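PDB 5DLK: TqaA from Penicillium aethiopicum, which probably cyclises nonribosomal peptides in a fungal peptide synthetase, this chain being its C-terminal condensation-like (CT) domain, with the peptide delivered on a phosphopantetheine arm. Local coordinates for residues Ile174-Ser177 against His178-Asp182. Residues are numbered along the deposited sequence; the frame is centred on the assembly and turned at random.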
ATOM      1  N   ILE A 174      10.333 -13.194  -4.359  1.00 22.04           N
ATOM      2  CA  ILE A 174       9.371 -13.249  -3.282  1.00 20.35           C
ATOM      3  C   ILE A 174       8.067 -12.697  -3.835  1.00 22.17           C
ATOM      4  O   ILE A 174       8.021 -11.532  -4.213  1.00 22.02           O
ATOM      5  CB  ILE A 174       9.851 -12.412  -2.073  1.00 27.66           C
ATOM      6  CG1 ILE A 174      11.342 -12.678  -1.815  1.00 27.63           C
ATOM      7  CG2 ILE A 174       8.979 -12.655  -0.847  1.00 27.31           C
ATOM      8  CD1 ILE A 174      11.989 -11.758  -0.782  1.00 32.77           C
ATOM      9  N   GLN A 175       7.036 -13.530  -3.928  1.00 21.96           N
ATOM     10  CA  GLN A 175       5.736 -13.071  -4.406  1.00 21.07           C
ATOM     11  C   GLN A 175       4.889 -12.686  -3.205  1.00 21.16           C
ATOM     12  O   GLN A 175       5.025 -13.265  -2.134  1.00 18.07           O
ATOM     13  CB  GLN A 175       5.046 -14.135  -5.257  1.00 22.44           C
ATOM     14  CG  GLN A 175       5.743 -14.343  -6.590  1.00 22.54           C
ATOM     15  CD  GLN A 175       5.044 -15.344  -7.471  1.00 21.72           C
ATOM     16  OE1 GLN A 175       3.992 -15.884  -7.116  1.00 23.34           O
ATOM     17  NE2 GLN A 175       5.627 -15.605  -8.635  1.00 22.72           N
ATOM     18  N   ILE A 176       4.037 -11.679  -3.375  1.00 19.57           N
ATOM     19  CA  ILE A 176       3.311 -11.148  -2.229  1.00 20.21           C
ATOM     20  C   ILE A 176       2.162 -10.250  -2.712  1.00 19.52           C
ATOM     21  O   ILE A 176       2.283  -9.530  -3.708  1.00 18.15           O
ATOM     22  CB  ILE A 176       4.277 -10.380  -1.266  1.00 19.33           C
ATOM     23  CG1 ILE A 176       3.561  -9.920   0.015  1.00 17.99           C
ATOM     24  CG2 ILE A 176       4.994  -9.234  -1.980  1.00 18.18           C
ATOM     25  CD1 ILE A 176       4.516  -9.383   1.090  1.00 21.47           C
ATOM     26  N   SER A 177       1.046 -10.317  -1.995  1.00 19.78           N
ATOM     27  CA  SER A 177      -0.106  -9.449  -2.230  1.00 18.67           C
ATOM     28  C   SER A 177       0.079  -8.137  -1.456  1.00 17.79           C
ATOM     29  O   SER A 177       0.594  -8.138  -0.344  1.00 17.32           O
ATOM     30  CB  SER A 177      -1.396 -10.163  -1.790  1.00 20.24           C
ATOM     31  OG  SER A 177      -2.483  -9.252  -1.716  1.00 21.96           O
ATOM     32  N   HIS A 178      -0.348  -7.008  -2.024  1.00 17.88           N
ATOM     33  CA  HIS A 178      -0.201  -5.725  -1.334  1.00 14.85           C
ATOM     34  C   HIS A 178      -1.083  -5.677  -0.065  1.00 16.15           C
ATOM     35  O   HIS A 178      -0.923  -4.801   0.782  1.00 18.38           O
ATOM     36  CB  HIS A 178      -0.523  -4.575  -2.318  1.00 17.46           C
ATOM     37  CG  HIS A 178       0.134  -3.267  -2.002  1.00 16.78           C
ATOM     38  ND1 HIS A 178       0.452  -2.862  -0.712  1.00 18.47           N
ATOM     39  CD2 HIS A 178       0.535  -2.252  -2.803  1.00 18.01           C
ATOM     40  CE1 HIS A 178       1.008  -1.672  -0.745  1.00 18.89           C
ATOM     41  NE2 HIS A 178       1.061  -1.265  -2.008  1.00 20.84           N
ATOM     42  N   SER A 179      -1.972  -6.655   0.102  1.00 18.95           N
ATOM     43  CA  SER A 179      -2.679  -6.796   1.377  1.00 17.48           C
ATOM     44  C   SER A 179      -1.718  -7.162   2.506  1.00 19.47           C
ATOM     45  O   SER A 179      -2.104  -7.154   3.677  1.00 19.29           O
ATOM     46  CB  SER A 179      -3.781  -7.855   1.287  1.00 19.73           C
ATOM     47  OG  SER A 179      -3.239  -9.146   0.987  1.00 21.03           O
ATOM     48  N   GLN A 180      -0.464  -7.459   2.154  1.00 18.48           N
ATOM     49  CA  GLN A 180       0.500  -8.003   3.116  1.00 19.61           C
ATOM     50  C   GLN A 180       1.722  -7.121   3.343  1.00 18.67           C
ATOM     51  O   GLN A 180       2.636  -7.501   4.081  1.00 21.64           O
ATOM     52  CB  GLN A 180       0.963  -9.409   2.654  1.00 15.21           C
ATOM     53  CG  GLN A 180      -0.178 -10.402   2.522  1.00 16.96           C
ATOM     54  CD  GLN A 180       0.280 -11.701   1.860  1.00 20.51           C
ATOM     55  OE1 GLN A 180       0.570 -11.725   0.666  1.00 18.00           O
ATOM     56  NE2 GLN A 180       0.378 -12.778   2.649  1.00 21.65           N
ATOM     57  N   TRP A 181       1.762  -5.936   2.731  1.00 19.18           N
ATOM     58  CA  TRP A 181       2.905  -5.054   2.928  1.00 17.87           C
ATOM     59  C   TRP A 181       2.509  -3.599   2.643  1.00 20.78           C
ATOM     60  O   TRP A 181       1.442  -3.340   2.088  1.00 18.02           O
ATOM     61  CB  TRP A 181       4.092  -5.467   2.024  1.00 19.91           C
ATOM     62  CG  TRP A 181       3.823  -5.282   0.560  1.00 19.56           C
ATOM     63  CD1 TRP A 181       3.206  -6.165  -0.272  1.00 18.58           C
ATOM     64  CD2 TRP A 181       4.120  -4.124  -0.235  1.00 20.69           C
ATOM     65  NE1 TRP A 181       3.122  -5.647  -1.538  1.00 19.91           N
ATOM     66  CE2 TRP A 181       3.675  -4.394  -1.544  1.00 19.36           C
ATOM     67  CE3 TRP A 181       4.727  -2.891   0.030  1.00 22.14           C
ATOM     68  CZ2 TRP A 181       3.808  -3.474  -2.591  1.00 20.86           C
ATOM     69  CZ3 TRP A 181       4.861  -1.971  -1.015  1.00 20.76           C
ATOM     70  CH2 TRP A 181       4.404  -2.267  -2.303  1.00 23.02           C
ATOM     71  N   ASP A 182       3.362  -2.668   3.046  1.00 20.19           N
ATOM     72  CA  ASP A 182       3.211  -1.271   2.638  1.00 21.14           C
ATOM     73  C   ASP A 182       4.574  -0.603   2.498  1.00 23.12           C
ATOM     74  O   ASP A 182       5.615  -1.208   2.790  1.00 23.51           O
ATOM     75  CB  ASP A 182       2.321  -0.495   3.618  1.00 21.03           C
ATOM     76  CG  ASP A 182       2.797  -0.571   5.049  1.00 25.11           C
ATOM     77  OD1 ASP A 182       4.011  -0.760   5.288  1.00 26.54           O
ATOM     78  OD2 ASP A 182       1.948  -0.407   5.955  1.00 28.06           O
TER
HETATM   79  O   HOH W   1       1.796  -6.698  -3.903  1.00 20.10           O
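Ser177 and Gln180 close a type I turn where strand 169-177 gives way to the loop leading to helix 186-197. The evidence is the i to i+3 bond from Gln180 N to Ser177 O (2.8 Å), with His178 and Ser179 at the corners in the right-handed helical region. A second bond runs the opposite way: Ser177 N donates to Gln180 OE1 at 3.0 Å, in the plane of the amide carbonyl and fairly straight (157°). Gln180 can reach back because its CG lies anti to its own carbonyl carbon (chi1 -59°) and the chain is extended beyond it, while NE2 of the same amide binds Ile97 O, so both ends fix the amide's rotation. With an alanine in place of Gln180, Ser177 N and Ile97 O would probably lose their side-chain partners, and a gap would open beside Ile176 CG1, which packs 3.6 Å from Gln180 OE1. Ile176 CD1 also meets Trp181 CD1 obliquely at 3.7 Å. Across the turn, the hydroxyls Ser177 OG and Ser179 OG are hydrogen-bonded at 2.8 Å, with either able to donate. In the plane of the indole, at its edge, a water accepts from Trp181 NE1 (2.9 Å) and donates to Ile176 O, tying strand to loop. Trp181 CZ2 lies over the centre of one His178 face, 3.5 Å above the ring plane; Phe61 stacks with the same imidazole. The sequence Ser177 to Gly183 matches the family's HHxxxDG motif with serine in first place, as in fungal CT domains. Gly183 contributes to the phosphopantetheine site, and Asp182 pairs with Arg313. In this buried setting, the paired bonds on Ser177 and Gln180 define the turn that carries His178, and the Trp181 and Phe61 rings, with a weak ND1 bond to Trp181 O, probably help orient its imidazole.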